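Local structure of PmbA-related protein (1VL4) at residues R21-A26 / P84-F88; E64-L68 / C87-L92; Y105-G109 / N167-L171; D172-Q176 / S294-D298; L319-T324 / G340-V344. The protein is of uncertain function but belongs to the peptidase U62 (PmbA/TldD) family, whose members are generally taken to be metallopeptidases. All coordinates share one frame. Where two conformers were deposited one is given. Residues are numbered along the deposited sequence.

Interactions 1 and 2 share helix 84-93 and its Phe88, which meets helix 15-29 in one and strand 51-69 in the other; Cys87 packs in interaction 2. Interaction 2 is buried and its side-chain contacts are apolar, whereas interaction 1 grades from a buried Leu-Phe centre to charged side chains at the surface. Interaction 3, which touches both through Phe23, Lys66 and Leu68, is loop against turn and relies on directed hydrogen bonds and a water. Segment 172-176 of interaction 4 follows directly on that turn; the contact lies at the surface and joins the central and C-terminal PmbA/TldD domains mainly through one phenylalanine. Interaction 5, buried within the C-terminal domain, sets an isoleucine against a capped helix start and touches interactions 3 and 4.

Interaction 1: residues R21-A26 / P84-F88; sequences RLFALA and PEKCF
Two alpha-helical segments, 21-26 within helix 15-29 and 84-88 at the start of helix 84-93, pass with their axes 9.5 Å apart at a crossing angle of -49°. The CA atoms of Leu22 and Pro84 lie closest, 6.1 Å apart. Pro84 suits the first turn of a helix, where its missing amide proton costs little; its ring turns toward the partner, with CG 3.6 Å from Arg21 CB, and its carbonyl O, which accepts from Phe88 N, lies 3.4 Å from Leu22 CD2. Glu85, extended with chi1 and chi2 both t, brings OE2 to 3.4 Å from Leu25 CD2 at the exposed border. Arg21 folds back (m, m, m), so that its NH2 stands 4.5 Å from Glu85 OE2, beyond a salt bridge but favourable in charge. This is helix-helix packing on one side of the long antiparallel sheet, whose strand 32-48 meets Leu22 through Ile35. The side chain of Cys87 packs on Phe18 and Ile65 instead. Phe88 points toward helix 15-29 and, with chi1 t, lays one ring face against Leu25, whose CB sits 3.8 Å from the ring centroid and 5° off the normal, a CH-pi contact; Phe88 CB touches Leu22 CD2 at 3.6 Å and Leu25 CD1 at 3.9 Å.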
# COMPACT_ATOMS: atom_id res chain seq x y z
N ARG A 21 -33.71 9.31 -7.08
CA ARG A 21 -33.44 10.09 -8.29
C ARG A 21 -32.75 9.18 -9.30
O ARG A 21 -33.12 9.15 -10.47
CB ARG A 21 -32.52 11.29 -8.00
CG ARG A 21 -33.10 12.53 -7.27
CD ARG A 21 -33.90 13.52 -8.17
NE ARG A 21 -33.23 14.02 -9.40
CZ ARG A 21 -33.35 13.49 -10.63
NH1 ARG A 21 -34.06 12.38 -10.84
NH2 ARG A 21 -32.72 14.07 -11.66
N LEU A 22 -31.72 8.47 -8.83
CA LEU A 22 -30.95 7.56 -9.68
C LEU A 22 -31.78 6.44 -10.31
O LEU A 22 -31.64 6.17 -11.50
CB LEU A 22 -29.80 6.94 -8.89
CG LEU A 22 -28.54 7.80 -8.64
CD1 LEU A 22 -27.57 6.95 -7.85
CD2 LEU A 22 -27.92 8.28 -9.94
N PHE A 23 -32.65 5.79 -9.51
CA PHE A 23 -33.55 4.77 -10.06
C PHE A 23 -34.51 5.32 -11.11
O PHE A 23 -34.79 4.68 -12.12
CB PHE A 23 -34.35 4.10 -8.95
CG PHE A 23 -33.58 3.11 -8.11
CD1 PHE A 23 -32.17 3.13 -8.02
CD2 PHE A 23 -34.27 2.15 -7.41
CE1 PHE A 23 -31.51 2.19 -7.21
CE2 PHE A 23 -33.63 1.23 -6.62
CZ PHE A 23 -32.26 1.24 -6.51
N ALA A 24 -35.03 6.51 -10.89
CA ALA A 24 -35.90 7.15 -11.88
C ALA A 24 -35.12 7.44 -13.20
O ALA A 24 -35.59 7.15 -14.31
CB ALA A 24 -36.45 8.45 -11.28
N LEU A 25 -33.90 7.97 -13.07
CA LEU A 25 -33.03 8.16 -14.23
C LEU A 25 -32.78 6.88 -14.98
O LEU A 25 -32.81 6.88 -16.21
CB LEU A 25 -31.70 8.79 -13.84
CG LEU A 25 -31.74 10.31 -13.64
CD1 LEU A 25 -30.62 10.73 -12.73
CD2 LEU A 25 -31.65 11.00 -14.98
N ALA A 26 -32.54 5.80 -14.27
CA ALA A 26 -32.27 4.50 -14.89
C ALA A 26 -33.41 4.06 -15.79
O ALA A 26 -33.23 3.74 -17.00
CB ALA A 26 -32.01 3.42 -13.82
N PRO A 84 -27.26 13.74 -8.26
CA PRO A 84 -27.41 12.39 -8.81
C PRO A 84 -27.43 12.35 -10.33
O PRO A 84 -26.97 11.37 -10.92
CB PRO A 84 -28.76 11.93 -8.22
CG PRO A 84 -29.51 13.24 -7.91
CD PRO A 84 -28.43 14.16 -7.46
N GLU A 85 -27.96 13.37 -10.99
CA GLU A 85 -28.04 13.30 -12.43
C GLU A 85 -26.65 13.41 -13.06
O GLU A 85 -26.36 12.71 -14.02
CB GLU A 85 -29.00 14.29 -13.04
CG GLU A 85 -28.95 14.21 -14.57
CD GLU A 85 -30.07 14.96 -15.25
OE1 GLU A 85 -30.04 16.21 -15.28
OE2 GLU A 85 -30.97 14.27 -15.79
N LYS A 86 -25.79 14.27 -12.52
CA LYS A 86 -24.38 14.34 -12.95
C LYS A 86 -23.66 13.03 -12.70
O LYS A 86 -22.96 12.53 -13.58
CB LYS A 86 -23.64 15.52 -12.30
CG LYS A 86 -24.21 16.82 -12.79
CD LYS A 86 -23.61 18.10 -12.17
CE LYS A 86 -24.36 19.32 -12.73
NZ LYS A 86 -23.46 20.46 -13.04
N CYS A 87 -23.82 12.47 -11.51
CA CYS A 87 -23.28 11.15 -11.19
C CYS A 87 -23.73 10.04 -12.16
O CYS A 87 -22.92 9.24 -12.62
CB CYS A 87 -23.72 10.75 -9.81
SG CYS A 87 -22.89 11.67 -8.52
N PHE A 88 -25.04 10.00 -12.44
CA PHE A 88 -25.59 9.05 -13.35
C PHE A 88 -25.02 9.24 -14.75
O PHE A 88 -24.58 8.29 -15.39
CB PHE A 88 -27.13 9.14 -13.33
CG PHE A 88 -27.81 8.30 -14.36
CD1 PHE A 88 -28.05 8.82 -15.62
CD2 PHE A 88 -28.20 6.98 -14.08
CE1 PHE A 88 -28.68 8.07 -16.62
CE2 PHE A 88 -28.83 6.22 -15.06
CZ PHE A 88 -29.07 6.77 -16.34

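Interaction 2: residues E64-L68 / C87-L92; sequences EIKVL and CFEEAL
Strand 64-68 is regular extended chain and 87-92 regular alpha-helix; their axes approach to 7.8 Å and cross at -53°, with the CA atoms of Val67 and Ala91 nearest at 6.2 Å. The side-chain contacts are all apolar. Strand alternation sends Ile65 and Val67 toward the helix, while Lys66 between them points away. Ile65 CD1 meets Cys87 CB at 3.7 Å, and Ala91 CB lies 4.3 Å from Ile65 CG2 and 3.8 Å from Ile65 O. Val67, with chi1 t, reaches three residues: its CG2 is 3.9 Å from both Phe88 CE2 and Ala91 CB, and its CG1 is 3.9 Å from Leu92 CD1. Small Cys87 and Ala91, one helical turn apart, let the backbones come close, whereas the larger Phe88 and Leu92 bend their ends in from the flank. Within the strand, Lys66 NZ and Glu64 OE2 form a long salt bridge of 3.9 Å. This is alpha-on-beta packing: strand 51-69 lies between 32-48 and 72-78 in the antiparallel sheet, and Leu22 and Leu25 of helix 15-29 close on Phe88 beside it.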
# COMPACT_ATOMS: atom_id res chain seq x y z
N GLU A 64 -20.66 4.14 -4.69
CA GLU A 64 -20.41 3.68 -6.04
C GLU A 64 -21.73 3.59 -6.78
O GLU A 64 -22.67 2.93 -6.31
CB GLU A 64 -19.80 2.28 -6.04
CG GLU A 64 -19.43 1.80 -7.46
CD GLU A 64 -19.03 0.32 -7.53
OE1 GLU A 64 -19.12 -0.41 -6.51
OE2 GLU A 64 -18.63 -0.12 -8.63
N ILE A 65 -21.77 4.21 -7.95
CA ILE A 65 -22.93 4.19 -8.83
C ILE A 65 -22.55 3.38 -10.09
O ILE A 65 -21.62 3.77 -10.82
CB ILE A 65 -23.32 5.58 -9.23
CG1 ILE A 65 -23.74 6.41 -8.01
CG2 ILE A 65 -24.49 5.57 -10.26
CD1 ILE A 65 -23.05 7.70 -7.86
N LYS A 66 -23.21 2.24 -10.30
CA LYS A 66 -22.90 1.41 -11.46
C LYS A 66 -24.15 1.23 -12.34
O LYS A 66 -25.21 0.80 -11.84
CB LYS A 66 -22.37 0.08 -11.01
CG LYS A 66 -21.90 -0.86 -12.11
CD LYS A 66 -21.32 -2.12 -11.50
CE LYS A 66 -19.81 -2.01 -11.22
NZ LYS A 66 -19.24 -3.31 -10.73
N VAL A 67 -24.02 1.55 -13.62
CA VAL A 67 -25.13 1.43 -14.58
C VAL A 67 -24.84 0.27 -15.55
O VAL A 67 -23.70 0.15 -16.04
CB VAL A 67 -25.32 2.71 -15.35
CG1 VAL A 67 -26.33 2.52 -16.46
CG2 VAL A 67 -25.75 3.84 -14.40
N LEU A 68 -25.88 -0.54 -15.82
CA LEU A 68 -25.77 -1.80 -16.60
C LEU A 68 -26.65 -1.65 -17.83
O LEU A 68 -27.82 -1.34 -17.71
CB LEU A 68 -26.18 -2.97 -15.76
CG LEU A 68 -26.25 -4.36 -16.40
CD1 LEU A 68 -24.87 -4.85 -16.78
CD2 LEU A 68 -26.89 -5.30 -15.39
N CYS A 87 -23.82 12.47 -11.51
CA CYS A 87 -23.28 11.15 -11.19
C CYS A 87 -23.73 10.04 -12.16
O CYS A 87 -22.92 9.24 -12.62
CB CYS A 87 -23.72 10.75 -9.81
SG CYS A 87 -22.89 11.67 -8.52
N PHE A 88 -25.04 10.00 -12.44
CA PHE A 88 -25.59 9.05 -13.35
C PHE A 88 -25.02 9.24 -14.75
O PHE A 88 -24.58 8.29 -15.39
CB PHE A 88 -27.13 9.14 -13.33
CG PHE A 88 -27.81 8.30 -14.36
CD1 PHE A 88 -28.05 8.82 -15.62
CD2 PHE A 88 -28.20 6.98 -14.08
CE1 PHE A 88 -28.68 8.07 -16.62
CE2 PHE A 88 -28.83 6.22 -15.06
CZ PHE A 88 -29.07 6.77 -16.34
N GLU A 89 -25.01 10.48 -15.22
CA GLU A 89 -24.51 10.78 -16.55
C GLU A 89 -23.02 10.40 -16.69
O GLU A 89 -22.59 9.93 -17.75
CB GLU A 89 -24.76 12.25 -16.92
CG GLU A 89 -26.26 12.66 -17.05
CD GLU A 89 -27.07 11.91 -18.14
OE1 GLU A 89 -26.47 11.26 -19.04
OE2 GLU A 89 -28.33 11.98 -18.09
N GLU A 90 -22.27 10.56 -15.62
CA GLU A 90 -20.86 10.17 -15.59
C GLU A 90 -20.72 8.66 -15.73
O GLU A 90 -19.94 8.16 -16.53
CB GLU A 90 -20.23 10.67 -14.30
CG GLU A 90 -18.73 10.53 -14.22
CD GLU A 90 -17.94 11.46 -15.16
OE1 GLU A 90 -18.49 12.31 -15.88
OE2 GLU A 90 -16.73 11.28 -15.19
N ALA A 91 -21.53 7.91 -14.98
CA ALA A 91 -21.47 6.42 -15.04
C ALA A 91 -21.90 5.95 -16.42
O ALA A 91 -21.31 5.02 -16.98
CB ALA A 91 -22.37 5.81 -13.99
N LEU A 92 -22.93 6.59 -16.96
CA LEU A 92 -23.44 6.21 -18.27
C LEU A 92 -22.34 6.42 -19.32
O LEU A 92 -22.06 5.57 -20.19
CB LEU A 92 -24.66 7.09 -18.58
CG LEU A 92 -25.65 6.56 -19.62
CD1 LEU A 92 -26.38 5.35 -19.08
CD2 LEU A 92 -26.64 7.67 -20.05

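Interaction 3: residues Y105-G109 / N167-L171; sequences YFFEG and NTLGL
A type I beta turn, Asn167 to Gly170, joins two neighbouring strands as a beta-hairpin, and the irregular segment 105-109 lies along it. Asn167 organises the turn: with chi1 p, its OD1 accepts from Leu169 N at 2.8 Å, an Asx turn, and from Leu171 N at 3.2 Å. The amide's other end crosses over, Asn167 ND2 donating to Phe107 O at 2.8 Å, so one side chain serves both segments. A second bond runs from Gly109 N to Leu169 O at 3.0 Å. Gly109 must lack a side chain, since a CB would clash with Gly170 O; its CA instead lies 3.4 Å from that oxygen. Gly170 itself adopts a positive phi of 91°, where a CB would strike the preceding carbonyl. Leu169 places CD1 3.7 Å from Phe106 CD2, at the ring edge, and CD2 3.6 Å from Glu108 CG. One water donates to Glu108 OE2 (2.6 Å) and Leu169 O (3.1 Å). Phe106 continues onto strands 32-48 and 51-69, while Phe107 packs on Leu322 of helix 322-328.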
# COMPACT_ATOMS: atom_id res chain seq x y z
N TYR A 105 -23.81 -8.88 -15.09
CA TYR A 105 -25.16 -8.68 -14.57
C TYR A 105 -25.24 -8.36 -13.08
O TYR A 105 -24.24 -8.44 -12.34
CB TYR A 105 -26.06 -9.87 -14.94
CG TYR A 105 -25.56 -11.16 -14.44
CD1 TYR A 105 -24.53 -11.82 -15.08
CD2 TYR A 105 -26.14 -11.74 -13.31
CE1 TYR A 105 -24.06 -13.02 -14.60
CE2 TYR A 105 -25.70 -12.95 -12.82
CZ TYR A 105 -24.66 -13.59 -13.47
OH TYR A 105 -24.22 -14.81 -12.96
N PHE A 106 -26.41 -7.88 -12.70
CA PHE A 106 -26.73 -7.59 -11.31
C PHE A 106 -27.57 -8.73 -10.72
O PHE A 106 -28.28 -9.44 -11.44
CB PHE A 106 -27.57 -6.32 -11.20
CG PHE A 106 -26.85 -5.04 -11.59
CD1 PHE A 106 -25.45 -4.94 -11.61
CD2 PHE A 106 -27.60 -3.89 -11.88
CE1 PHE A 106 -24.82 -3.70 -11.94
CE2 PHE A 106 -26.98 -2.66 -12.23
CZ PHE A 106 -25.57 -2.58 -12.26
N PHE A 107 -27.49 -8.83 -9.41
CA PHE A 107 -28.25 -9.75 -8.61
C PHE A 107 -29.61 -9.16 -8.24
O PHE A 107 -29.74 -8.00 -7.84
CB PHE A 107 -27.46 -10.12 -7.35
CG PHE A 107 -27.93 -11.37 -6.69
CD1 PHE A 107 -27.82 -12.58 -7.35
CD2 PHE A 107 -28.45 -11.36 -5.41
CE1 PHE A 107 -28.22 -13.77 -6.72
CE2 PHE A 107 -28.88 -12.56 -4.80
CZ PHE A 107 -28.75 -13.75 -5.46
N GLU A 108 -30.64 -9.99 -8.38
CA GLU A 108 -32.01 -9.60 -8.09
C GLU A 108 -32.36 -9.65 -6.62
O GLU A 108 -31.74 -10.35 -5.84
CB GLU A 108 -32.96 -10.55 -8.85
CG GLU A 108 -32.88 -10.41 -10.33
CD GLU A 108 -33.83 -11.35 -11.03
OE1 GLU A 108 -33.47 -12.55 -11.15
OE2 GLU A 108 -34.93 -10.89 -11.44
N GLY A 109 -33.39 -8.92 -6.23
CA GLY A 109 -33.91 -8.93 -4.88
C GLY A 109 -34.63 -10.23 -4.58
O GLY A 109 -34.82 -11.06 -5.48
N ASN A 167 -30.33 -2.07 -6.01
CA ASN A 167 -30.42 -1.94 -7.44
C ASN A 167 -31.87 -1.99 -7.94
O ASN A 167 -32.80 -2.31 -7.16
CB ASN A 167 -29.51 -2.96 -8.13
CG ASN A 167 -29.98 -4.36 -8.02
OD1 ASN A 167 -31.16 -4.61 -8.00
ND2 ASN A 167 -29.03 -5.33 -8.05
N THR A 168 -32.03 -1.67 -9.22
CA THR A 168 -33.35 -1.58 -9.88
C THR A 168 -33.95 -2.99 -10.16
O THR A 168 -35.08 -3.10 -10.65
CB THR A 168 -33.23 -0.77 -11.16
OG1 THR A 168 -32.13 -1.26 -11.94
CG2 THR A 168 -32.95 0.71 -10.79
N LEU A 169 -33.22 -4.05 -9.84
CA LEU A 169 -33.75 -5.43 -9.87
C LEU A 169 -34.32 -5.87 -8.52
O LEU A 169 -34.57 -7.07 -8.26
CB LEU A 169 -32.68 -6.42 -10.35
CG LEU A 169 -32.18 -6.26 -11.77
CD1 LEU A 169 -31.14 -5.11 -11.85
CD2 LEU A 169 -31.59 -7.63 -12.19
N GLY A 170 -34.52 -4.91 -7.63
CA GLY A 170 -35.11 -5.21 -6.35
C GLY A 170 -34.15 -5.52 -5.24
O GLY A 170 -34.59 -5.72 -4.12
N LEU A 171 -32.84 -5.57 -5.50
CA LEU A 171 -31.89 -5.79 -4.42
C LEU A 171 -31.96 -4.61 -3.49
O LEU A 171 -32.01 -3.42 -3.91
CB LEU A 171 -30.44 -5.88 -4.93
CG LEU A 171 -29.34 -6.27 -3.95
CD1 LEU A 171 -29.52 -7.72 -3.52
CD2 LEU A 171 -27.92 -6.04 -4.58
O HOH W 1 -35.88 -8.67 -10.52

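Interaction 4: residues D172-Q176 / S294-D298; sequences DVESQ and STPFD
Segment 172-176 is the extended beginning of strand 172-188, with phi between -126° and -160°; facing it, 294-298 is irregular chain, extended at Thr295 (-161/145) and Phe297 (-150/151) but kinked between them at Pro296 (-79/-9). The backbones stay well apart, with CA-CA distances of 8.1 Å for Val173-Phe297 and 7.3 Å for Ser175-Thr295, so side chains fill the gap. Alternation along the strand turns Val173 and Ser175 toward the loop and Glu174 away; the Glu174 side chain lies against Lys162 and Ile164 of strand 148-167. Phe297, with chi1 p, brings its ring up to both. Val173 CG2 stands 3.6 Å from the ring centroid and 4° off the normal, a CH-pi contact over the face, and Val173 CB lies 3.7 Å from Phe297 CE2. In this surface packing, a loop of the C-terminal domain lays one aromatic ring on the adjacent antiparallel strands 148-167 and 172-188 of the central domain; Ile165 and Tyr113 also touch the ring. Glu174 O meets the ring edge, 3.7 Å from Phe297 CE2. Compact Ser175 has CB 3.7 Å from Phe297 CE2 and OG 3.4 Å from Pro296 CD. Within the loop, Thr295 OG1 donates to Phe297 O at 3.0 Å, spanning Pro296.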
# COMPACT_ATOMS: atom_id res chain seq x y z
N ASP A 172 -31.97 -4.92 -2.22
CA ASP A 172 -31.92 -3.92 -1.17
C ASP A 172 -31.44 -4.55 0.17
O ASP A 172 -32.22 -5.14 0.93
CB ASP A 172 -33.27 -3.26 -1.00
CG ASP A 172 -33.17 -1.99 -0.13
OD1 ASP A 172 -32.04 -1.66 0.33
OD2 ASP A 172 -34.18 -1.30 0.02
N VAL A 173 -30.15 -4.46 0.43
CA VAL A 173 -29.53 -5.18 1.56
C VAL A 173 -28.68 -4.20 2.34
O VAL A 173 -28.19 -3.24 1.78
CB VAL A 173 -28.70 -6.47 1.06
CG1 VAL A 173 -29.64 -7.52 0.51
CG2 VAL A 173 -27.61 -6.15 0.07
N GLU A 174 -28.57 -4.42 3.64
CA GLU A 174 -27.82 -3.50 4.51
C GLU A 174 -27.24 -4.38 5.59
O GLU A 174 -27.85 -5.36 5.97
CB GLU A 174 -28.73 -2.42 5.11
CG GLU A 174 -28.07 -1.49 6.13
CD GLU A 174 -28.17 -1.96 7.61
OE1 GLU A 174 -29.05 -2.79 7.94
OE2 GLU A 174 -27.37 -1.47 8.45
N SER A 175 -26.03 -4.09 6.02
CA SER A 175 -25.43 -4.77 7.18
C SER A 175 -24.52 -3.80 7.93
O SER A 175 -23.98 -2.88 7.34
CB SER A 175 -24.62 -5.96 6.66
OG SER A 175 -23.87 -6.61 7.67
N GLN A 176 -24.41 -3.95 9.24
CA GLN A 176 -23.46 -3.18 9.98
C GLN A 176 -22.63 -4.14 10.74
O GLN A 176 -23.09 -5.27 11.07
CB GLN A 176 -24.09 -2.25 11.00
CG GLN A 176 -25.01 -1.25 10.55
CD GLN A 176 -25.31 -0.35 11.70
OE1 GLN A 176 -24.49 0.49 12.08
NE2 GLN A 176 -26.45 -0.58 12.32
N SER A 294 -16.82 -10.92 8.78
CA SER A 294 -18.08 -11.65 8.70
C SER A 294 -19.17 -10.74 8.14
O SER A 294 -19.23 -9.58 8.51
CB SER A 294 -18.48 -12.22 10.04
OG SER A 294 -17.51 -13.16 10.56
N THR A 295 -19.96 -11.25 7.19
CA THR A 295 -20.96 -10.45 6.51
C THR A 295 -21.95 -11.41 5.88
O THR A 295 -21.57 -12.49 5.51
CB THR A 295 -20.34 -9.55 5.42
OG1 THR A 295 -21.37 -8.78 4.75
CG2 THR A 295 -19.54 -10.36 4.38
N PRO A 296 -23.23 -11.03 5.84
CA PRO A 296 -24.28 -11.82 5.20
C PRO A 296 -24.35 -11.71 3.69
O PRO A 296 -25.08 -12.46 3.07
CB PRO A 296 -25.55 -11.29 5.87
CG PRO A 296 -25.21 -9.96 6.26
CD PRO A 296 -23.79 -9.87 6.57
N PHE A 297 -23.59 -10.78 3.07
CA PHE A 297 -23.62 -10.66 1.62
C PHE A 297 -22.33 -10.17 1.12
O PHE A 297 -21.56 -9.47 1.86
CB PHE A 297 -24.84 -9.84 1.13
CG PHE A 297 -24.92 -8.43 1.73
CD1 PHE A 297 -24.15 -7.41 1.20
CD2 PHE A 297 -25.75 -8.17 2.80
CE1 PHE A 297 -24.23 -6.13 1.69
CE2 PHE A 297 -25.82 -6.92 3.34
CZ PHE A 297 -25.06 -5.89 2.81
N ASP A 298 -22.02 -10.58 -0.11
CA ASP A 298 -20.84 -10.09 -0.81
C ASP A 298 -21.05 -8.68 -1.45
O ASP A 298 -22.08 -8.04 -1.23
CB ASP A 298 -20.30 -11.19 -1.79
CG ASP A 298 -21.16 -11.38 -3.01
OD1 ASP A 298 -22.03 -10.52 -3.26
OD2 ASP A 298 -20.92 -12.37 -3.76

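Interaction 5: residues L319-T324 / G340-V344; sequences LHNLKT and GIRPV
Ile341 pushes its branched side chain, chi1 m and chi2 t, against the chain leading into helix 322-328: CG2 lies 3.5 Å from Leu319 CB and 3.4 Å from Leu319 O, while CD1 reaches Asn321 ND2 at 3.7 Å and Thr324 CG2 at 4.1 Å. The nearest CA atoms are those of His320 and Ile341, 6.3 Å apart. Residues 319-321 are extended, and the helix starts at Leu322. Asn321 is its N-cap, and with Thr324 it makes a capping box: Thr324 N donates to Asn321 OD1 at 2.9 Å, and Asn321 N to Thr324 OG1 at 3.1 Å, so both backbone amides are satisfied. His320 points away from 340-344, its ND1 hydrogen-bonded to Thr324 OG1 at 2.8 Å. Residues 340-341 form a short, weakly bonded strand antiparallel to 336-337, opened by Gly340 at a phi of 148° that suits glycine; 342-344 is loop. Arg342 points away from 319-324, and its guanidinium makes a cation-pi contact with Phe337. Pro343 presents CD to Leu319 CD1 at 3.8 Å. Leu319 also meets Ile255, and Ile341 meets Glu258 of helix 257-261.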
# COMPACT_ATOMS: atom_id res chain seq x y z
N LEU A 319 -14.36 -20.77 -5.41
CA LEU A 319 -15.16 -19.63 -5.04
C LEU A 319 -15.44 -18.76 -6.30
O LEU A 319 -14.60 -18.61 -7.17
CB LEU A 319 -14.42 -18.82 -3.96
CG LEU A 319 -14.11 -19.64 -2.68
CD1 LEU A 319 -13.53 -18.74 -1.63
CD2 LEU A 319 -15.33 -20.34 -2.14
N HIS A 320 -16.65 -18.21 -6.35
CA HIS A 320 -17.17 -17.51 -7.50
C HIS A 320 -17.68 -16.09 -7.21
O HIS A 320 -18.02 -15.74 -6.08
CB HIS A 320 -18.33 -18.31 -8.09
CG HIS A 320 -17.92 -19.59 -8.74
ND1 HIS A 320 -17.49 -19.66 -10.05
CD2 HIS A 320 -17.85 -20.86 -8.26
CE1 HIS A 320 -17.21 -20.91 -10.35
NE2 HIS A 320 -17.42 -21.66 -9.28
N ASN A 321 -17.72 -15.32 -8.30
CA ASN A 321 -18.54 -14.13 -8.41
C ASN A 321 -19.63 -14.41 -9.45
O ASN A 321 -19.72 -15.53 -9.96
CB ASN A 321 -17.68 -12.90 -8.70
CG ASN A 321 -16.87 -12.98 -9.99
OD1 ASN A 321 -17.18 -13.73 -10.93
ND2 ASN A 321 -15.83 -12.15 -10.06
N LEU A 322 -20.48 -13.44 -9.73
CA LEU A 322 -21.59 -13.67 -10.65
C LEU A 322 -21.07 -14.06 -12.05
O LEU A 322 -21.62 -14.97 -12.67
CB LEU A 322 -22.50 -12.43 -10.74
CG LEU A 322 -23.29 -12.10 -9.46
CD1 LEU A 322 -24.11 -10.81 -9.59
CD2 LEU A 322 -24.20 -13.25 -9.10
N LYS A 323 -20.01 -13.40 -12.50
CA LYS A 323 -19.45 -13.63 -13.83
C LYS A 323 -18.93 -15.06 -13.97
O LYS A 323 -19.21 -15.73 -14.96
CB LYS A 323 -18.35 -12.60 -14.10
CG LYS A 323 -17.43 -12.86 -15.29
CD LYS A 323 -16.69 -11.59 -15.69
N THR A 324 -18.20 -15.55 -12.97
CA THR A 324 -17.59 -16.88 -13.11
C THR A 324 -18.66 -17.95 -12.91
O THR A 324 -18.66 -18.97 -13.63
CB THR A 324 -16.42 -17.10 -12.14
OG1 THR A 324 -16.91 -17.01 -10.82
CG2 THR A 324 -15.37 -16.06 -12.32
N GLY A 340 -11.31 -8.88 -5.74
CA GLY A 340 -11.09 -10.27 -6.01
C GLY A 340 -12.07 -11.15 -5.28
O GLY A 340 -12.59 -10.80 -4.20
N ILE A 341 -12.31 -12.30 -5.90
CA ILE A 341 -13.04 -13.37 -5.25
C ILE A 341 -12.27 -13.80 -4.00
O ILE A 341 -11.07 -14.10 -4.05
CB ILE A 341 -13.21 -14.56 -6.22
CG1 ILE A 341 -14.09 -14.12 -7.41
CG2 ILE A 341 -13.78 -15.74 -5.51
CD1 ILE A 341 -14.02 -15.02 -8.61
N ARG A 342 -12.94 -13.80 -2.86
CA ARG A 342 -12.32 -14.30 -1.65
C ARG A 342 -13.32 -14.96 -0.69
O ARG A 342 -14.50 -14.70 -0.75
CB ARG A 342 -11.51 -13.21 -0.93
CG ARG A 342 -12.34 -12.14 -0.27
CD ARG A 342 -11.52 -11.20 0.66
NE ARG A 342 -12.26 -9.97 0.99
CZ ARG A 342 -13.26 -9.87 1.87
NH1 ARG A 342 -13.70 -10.94 2.57
NH2 ARG A 342 -13.83 -8.68 2.03
N PRO A 343 -12.80 -15.81 0.19
CA PRO A 343 -13.58 -16.36 1.28
C PRO A 343 -13.91 -15.27 2.28
O PRO A 343 -13.28 -14.21 2.27
CB PRO A 343 -12.62 -17.40 1.94
CG PRO A 343 -11.30 -17.07 1.51
CD PRO A 343 -11.38 -16.23 0.26
N VAL A 344 -14.88 -15.53 3.13
CA VAL A 344 -15.24 -14.58 4.17
C VAL A 344 -14.32 -14.91 5.37
O VAL A 344 -13.46 -14.14 5.71
CB VAL A 344 -16.76 -14.63 4.51
CG1 VAL A 344 -17.08 -13.70 5.63
CG2 VAL A 344 -17.61 -14.27 3.24